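Local coordinates for protein L544 (PDB 4AMQ) that probably acts as a virion-associated nucleotidyl transferase that uses divalent metal ions bound in its active site, at residues A[23-34]-A[57-67]. Sequence-based numbering, arbitrary orientation.
With MN (manganese (II) ion), chain B; MN (manganese (II) ion), chain C.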
loop_
_atom_site.group_PDB
_atom_site.type_symbol
_atom_site.label_atom_id
_atom_site.label_comp_id
_atom_site.label_asym_id
_atom_site.label_seq_id
_atom_site.Cartn_x
_atom_site.Cartn_y
_atom_site.Cartn_z
ATOM N N MET A 23 -18.961 4.913 7.707
ATOM C CA MET A 23 -17.717 4.217 7.399
ATOM C C MET A 23 -17.810 3.436 6.093
ATOM O O MET A 23 -18.901 3.067 5.660
ATOM C CB MET A 23 -17.346 3.263 8.533
ATOM C CG MET A 23 -17.068 3.945 9.856
ATOM S SD MET A 23 -16.506 2.770 11.099
ATOM C CE MET A 23 -17.918 1.672 11.177
ATOM N N LEU A 24 -16.662 3.186 5.472
ATOM C CA LEU A 24 -16.612 2.374 4.264
ATOM C C LEU A 24 -16.593 0.891 4.619
ATOM O O LEU A 24 -15.539 0.322 4.912
ATOM C CB LEU A 24 -15.388 2.723 3.416
ATOM C CG LEU A 24 -15.317 1.981 2.079
ATOM C CD1 LEU A 24 -16.454 2.417 1.173
ATOM C CD2 LEU A 24 -13.978 2.198 1.397
ATOM N N ILE A 25 -17.768 0.273 4.596
ATOM C CA ILE A 25 -17.908 -1.139 4.925
ATOM C C ILE A 25 -18.311 -1.902 3.671
ATOM O O ILE A 25 -18.935 -1.341 2.772
ATOM C CB ILE A 25 -18.978 -1.351 6.014
ATOM C CG1 ILE A 25 -18.698 -0.460 7.227
ATOM C CG2 ILE A 25 -19.046 -2.811 6.428
ATOM C CD1 ILE A 25 -17.439 -0.825 7.978
ATOM N N PHE A 26 -17.955 -3.177 3.597
ATOM C CA PHE A 26 -18.318 -3.961 2.428
ATOM C C PHE A 26 -19.824 -4.220 2.367
ATOM O O PHE A 26 -20.448 -4.591 3.363
ATOM C CB PHE A 26 -17.553 -5.284 2.381
ATOM C CG PHE A 26 -17.769 -6.052 1.110
ATOM C CD1 PHE A 26 -18.896 -6.839 0.945
ATOM C CD2 PHE A 26 -16.861 -5.963 0.070
ATOM C CE1 PHE A 26 -19.104 -7.534 -0.227
ATOM C CE2 PHE A 26 -17.063 -6.660 -1.106
ATOM C CZ PHE A 26 -18.187 -7.443 -1.254
ATOM N N THR A 27 -20.397 -3.989 1.189
ATOM C CA THR A 27 -21.760 -4.409 0.871
ATOM C C THR A 27 -21.781 -4.799 -0.599
ATOM O O THR A 27 -20.878 -4.432 -1.352
ATOM C CB THR A 27 -22.805 -3.296 1.108
ATOM O OG1 THR A 27 -22.535 -2.185 0.246
ATOM C CG2 THR A 27 -22.797 -2.836 2.557
ATOM N N TYR A 28 -22.801 -5.544 -1.014
ATOM C CA TYR A 28 -22.896 -5.946 -2.412
ATOM C C TYR A 28 -23.309 -4.779 -3.300
ATOM O O TYR A 28 -23.008 -4.760 -4.494
ATOM C CB TYR A 28 -23.832 -7.145 -2.577
ATOM C CG TYR A 28 -23.219 -8.425 -2.073
ATOM C CD1 TYR A 28 -22.293 -9.112 -2.838
ATOM C CD2 TYR A 28 -23.548 -8.937 -0.830
ATOM C CE1 TYR A 28 -21.717 -10.272 -2.386
ATOM C CE2 TYR A 28 -22.978 -10.103 -0.370
ATOM C CZ TYR A 28 -22.060 -10.767 -1.153
ATOM O OH TYR A 28 -21.479 -11.934 -0.707
ATOM N N LYS A 29 -23.986 -3.800 -2.708
ATOM C CA LYS A 29 -24.296 -2.560 -3.409
ATOM C C LYS A 29 -22.995 -1.848 -3.766
ATOM O O LYS A 29 -22.839 -1.322 -4.867
ATOM C CB LYS A 29 -25.173 -1.658 -2.537
ATOM C CG LYS A 29 -25.464 -0.297 -3.142
ATOM C CD LYS A 29 -26.299 0.563 -2.206
ATOM C CE LYS A 29 -26.561 1.932 -2.808
ATOM N NZ LYS A 29 -27.348 1.844 -4.070
ATOM N N LEU A 30 -22.058 -1.849 -2.825
ATOM C CA LEU A 30 -20.755 -1.232 -3.038
ATOM C C LEU A 30 -19.922 -2.007 -4.059
ATOM O O LEU A 30 -19.332 -1.413 -4.961
ATOM C CB LEU A 30 -20.000 -1.110 -1.713
ATOM C CG LEU A 30 -18.669 -0.361 -1.771
ATOM C CD1 LEU A 30 -18.861 1.019 -2.378
ATOM C CD2 LEU A 30 -18.060 -0.258 -0.384
ATOM N N GLU A 31 -19.877 -3.332 -3.918
ATOM C CA GLU A 31 -19.145 -4.176 -4.862
ATOM C C GLU A 31 -19.644 -3.967 -6.289
ATOM O O GLU A 31 -18.853 -3.825 -7.222
ATOM C CB GLU A 31 -19.261 -5.658 -4.482
ATOM C CG GLU A 31 -18.422 -6.586 -5.363
ATOM C CD GLU A 31 -18.630 -8.063 -5.061
ATOM O OE1 GLU A 31 -18.922 -8.409 -3.897
ATOM O OE2 GLU A 31 -18.505 -8.883 -5.994
ATOM N N ARG A 32 -20.963 -3.947 -6.452
ATOM C CA ARG A 32 -21.565 -3.746 -7.764
ATOM C C ARG A 32 -21.194 -2.371 -8.313
ATOM O O ARG A 32 -20.874 -2.230 -9.493
ATOM C CB ARG A 32 -23.088 -3.899 -7.689
ATOM C CG ARG A 32 -23.761 -4.205 -9.023
ATOM C CD ARG A 32 -23.880 -5.707 -9.269
ATOM N NE ARG A 32 -22.609 -6.329 -9.637
ATOM C CZ ARG A 32 -22.236 -6.579 -10.889
ATOM N NH1 ARG A 32 -23.037 -6.259 -11.899
ATOM N NH2 ARG A 32 -21.064 -7.150 -11.134
ATOM N N TYR A 33 -21.236 -1.357 -7.452
ATOM C CA TYR A 33 -20.834 -0.013 -7.850
ATOM C C TYR A 33 -19.388 -0.007 -8.332
ATOM O O TYR A 33 -19.070 0.598 -9.355
ATOM C CB TYR A 33 -21.006 0.974 -6.696
ATOM C CG TYR A 33 -20.476 2.358 -7.002
ATOM C CD1 TYR A 33 -21.213 3.250 -7.771
ATOM C CD2 TYR A 33 -19.241 2.774 -6.519
ATOM C CE1 TYR A 33 -20.734 4.518 -8.053
ATOM C CE2 TYR A 33 -18.753 4.037 -6.797
ATOM C CZ TYR A 33 -19.502 4.905 -7.564
ATOM O OH TYR A 33 -19.019 6.166 -7.842
ATOM N N ILE A 34 -18.519 -0.689 -7.590
ATOM C CA ILE A 34 -17.110 -0.793 -7.953
ATOM C C ILE A 34 -16.937 -1.495 -9.297
ATOM O O ILE A 34 -16.263 -0.982 -10.192
ATOM C CB ILE A 34 -16.297 -1.523 -6.861
ATOM C CG1 ILE A 34 -16.197 -0.652 -5.605
ATOM C CG2 ILE A 34 -14.908 -1.876 -7.371
ATOM C CD1 ILE A 34 -15.466 -1.305 -4.451
ATOM N N PHE A 57 -10.109 -7.694 -0.818
ATOM C CA PHE A 57 -11.395 -7.403 -1.441
ATOM C C PHE A 57 -12.062 -8.676 -1.972
ATOM O O PHE A 57 -13.283 -8.819 -1.910
ATOM C CB PHE A 57 -11.245 -6.372 -2.558
ATOM C CG PHE A 57 -12.555 -5.871 -3.098
ATOM C CD1 PHE A 57 -13.437 -5.183 -2.280
ATOM C CD2 PHE A 57 -12.902 -6.078 -4.422
ATOM C CE1 PHE A 57 -14.643 -4.717 -2.770
ATOM C CE2 PHE A 57 -14.107 -5.612 -4.919
ATOM C CZ PHE A 57 -14.977 -4.932 -4.092
ATOM N N ARG A 58 -11.257 -9.597 -2.494
ATOM C CA ARG A 58 -11.772 -10.894 -2.925
ATOM C C ARG A 58 -12.403 -11.631 -1.745
ATOM O O ARG A 58 -13.392 -12.345 -1.905
ATOM C CB ARG A 58 -10.661 -11.740 -3.557
ATOM C CG ARG A 58 -11.037 -13.204 -3.789
ATOM C CD ARG A 58 -9.883 -13.985 -4.402
ATOM N NE ARG A 58 -8.618 -13.709 -3.723
ATOM C CZ ARG A 58 -7.446 -14.230 -4.078
ATOM N NH1 ARG A 58 -7.373 -15.065 -5.107
ATOM N NH2 ARG A 58 -6.345 -13.919 -3.403
ATOM N N ARG A 59 -11.827 -11.445 -0.560
ATOM C CA ARG A 59 -12.359 -12.043 0.662
ATOM C C ARG A 59 -13.496 -11.211 1.240
ATOM O O ARG A 59 -14.124 -11.601 2.227
ATOM C CB ARG A 59 -11.256 -12.211 1.710
ATOM C CG ARG A 59 -10.238 -13.291 1.379
ATOM C CD ARG A 59 -9.206 -13.434 2.490
ATOM N NE ARG A 59 -8.259 -12.322 2.515
ATOM C CZ ARG A 59 -8.067 -11.514 3.554
ATOM N NH1 ARG A 59 -8.757 -11.684 4.673
ATOM N NH2 ARG A 59 -7.177 -10.536 3.475
ATOM N N ARG A 60 -13.748 -10.058 0.625
ATOM C CA ARG A 60 -14.838 -9.181 1.038
ATOM C C ARG A 60 -14.785 -8.838 2.524
ATOM O O ARG A 60 -15.801 -8.902 3.213
ATOM C CB ARG A 60 -16.188 -9.819 0.704
ATOM C CG ARG A 60 -16.401 -10.100 -0.778
ATOM C CD ARG A 60 -17.739 -10.782 -1.015
ATOM N NE ARG A 60 -18.175 -10.675 -2.404
ATOM C CZ ARG A 60 -17.935 -11.589 -3.339
ATOM N NH1 ARG A 60 -17.258 -12.689 -3.037
ATOM N NH2 ARG A 60 -18.375 -11.404 -4.576
ATOM N N ILE A 61 -13.603 -8.481 3.018
ATOM C CA ILE A 61 -13.458 -8.088 4.417
ATOM C C ILE A 61 -14.351 -6.891 4.727
ATOM O O ILE A 61 -14.519 -6.005 3.889
ATOM C CB ILE A 61 -11.998 -7.743 4.772
ATOM C CG1 ILE A 61 -11.507 -6.556 3.939
ATOM C CG2 ILE A 61 -11.096 -8.957 4.576
ATOM C CD1 ILE A 61 -10.162 -6.025 4.372
ATOM N N PRO A 62 -14.932 -6.863 5.936
ATOM C CA PRO A 62 -15.908 -5.830 6.299
ATOM C C PRO A 62 -15.334 -4.413 6.241
ATOM O O PRO A 62 -16.013 -3.504 5.769
ATOM C CB PRO A 62 -16.296 -6.197 7.737
ATOM C CG PRO A 62 -15.180 -7.048 8.237
ATOM C CD PRO A 62 -14.684 -7.803 7.041
ATOM N N TYR A 63 -14.103 -4.231 6.708
ATOM C CA TYR A 63 -13.492 -2.908 6.703
ATOM C C TYR A 63 -12.571 -2.724 5.507
ATOM O O TYR A 63 -11.353 -2.848 5.625
ATOM C CB TYR A 63 -12.729 -2.661 8.003
ATOM C CG TYR A 63 -13.617 -2.595 9.225
ATOM C CD1 TYR A 63 -14.265 -1.416 9.572
ATOM C CD2 TYR A 63 -13.804 -3.711 10.033
ATOM C CE1 TYR A 63 -15.075 -1.349 10.692
ATOM C CE2 TYR A 63 -14.610 -3.655 11.153
ATOM C CZ TYR A 63 -15.244 -2.473 11.478
ATOM O OH TYR A 63 -16.049 -2.414 12.592
ATOM N N ILE A 64 -13.164 -2.415 4.358
ATOM C CA ILE A 64 -12.417 -2.303 3.108
ATOM C C ILE A 64 -11.160 -1.444 3.253
ATOM O O ILE A 64 -11.206 -0.344 3.805
ATOM C CB ILE A 64 -13.298 -1.736 1.978
ATOM C CG1 ILE A 64 -14.511 -2.641 1.752
ATOM C CG2 ILE A 64 -12.495 -1.589 0.693
ATOM C CD1 ILE A 64 -15.432 -2.161 0.658
ATOM N N THR A 65 -10.040 -1.963 2.757
ATOM C CA THR A 65 -8.768 -1.251 2.804
ATOM C C THR A 65 -8.368 -0.773 1.415
ATOM O O THR A 65 -8.190 0.423 1.185
ATOM C CB THR A 65 -7.651 -2.132 3.379
ATOM O OG1 THR A 65 -7.572 -3.356 2.635
ATOM C CG2 THR A 65 -7.933 -2.451 4.837
ATOM N N ASP A 66 -8.235 -1.716 0.488
ATOM C CA ASP A 66 -7.903 -1.387 -0.887
ATOM C C ASP A 66 -8.388 -2.481 -1.830
ATOM O O ASP A 66 -8.906 -3.508 -1.390
ATOM C CB ASP A 66 -6.395 -1.196 -1.038
ATOM C CG ASP A 66 -5.623 -2.479 -0.798
ATOM O OD1 ASP A 66 -5.855 -3.134 0.237
ATOM O OD2 ASP A 66 -4.792 -2.839 -1.654
ATOM N N ILE A 67 -8.222 -2.257 -3.128
ATOM C CA ILE A 67 -8.586 -3.256 -4.125
ATOM C C ILE A 67 -7.372 -3.647 -4.964
ATOM O O ILE A 67 -6.696 -2.788 -5.531
ATOM C CB ILE A 67 -9.731 -2.770 -5.047
ATOM C CG1 ILE A 67 -11.060 -2.703 -4.286
ATOM C CG2 ILE A 67 -9.877 -3.690 -6.252
ATOM C CD1 ILE A 67 -11.171 -1.545 -3.313
HETATM MN MN MN B . -5.097 -5.217 -0.631
HETATM MN MN MN C . -2.858 -3.110 -2.661
HETATM O O HOH W 1 -4.646 -5.390 1.573
HETATM O O HOH W 2 -1.382 -1.744 -1.073
#
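Arg60 and Glu31 join the two segments through a side-on salt bridge: Arg60 NE gives the less bent of the two main bonds, meeting Glu31 OE1 (2.8 Å) on its syn side but 27° out of the carboxylate plane, while Arg60 NH2 reaches Glu31 OE2 (2.9 Å) and, weakly, OE1. Lys35 adds a second positive partner at OE2, so the carboxylate probably stays ionised although Glu31 is buried. Arginine suits the place because its long aliphatic part can cover an aromatic ring before its charge begins: Arg60 CB sits over the face of Phe26, 3.6 Å from the ring centroid, a CH-pi contact, while the guanidinium stands nearly perpendicular to that ring (89°). Phe26 reaches this position with CG anti to its backbone N (chi1 -173°), and its CE2 meets Phe57 CE1 at 3.5 Å. The backbone N of Phe26 donates to Pro62 O (2.9 Å), which also receives a CA-H...O contact from Ile25. Thr27, at the N-cap, accepts from Leu30 N through OG1. Leu30 CD2 and Ile64 CD1 meet tip to tip, the branched isoleucine also reaching Phe26 and Leu24. Gln278 of helix 274-292 bonds to the carbonyls of Leu24 and Ile64. Asp66 binds two manganese ions; Asp68 shares both and Asp213 joins at one, consistent with a DxD motif. The compensated buried carboxylate and apolar filling thus anchor the loop before Asp66 to helix 28-42.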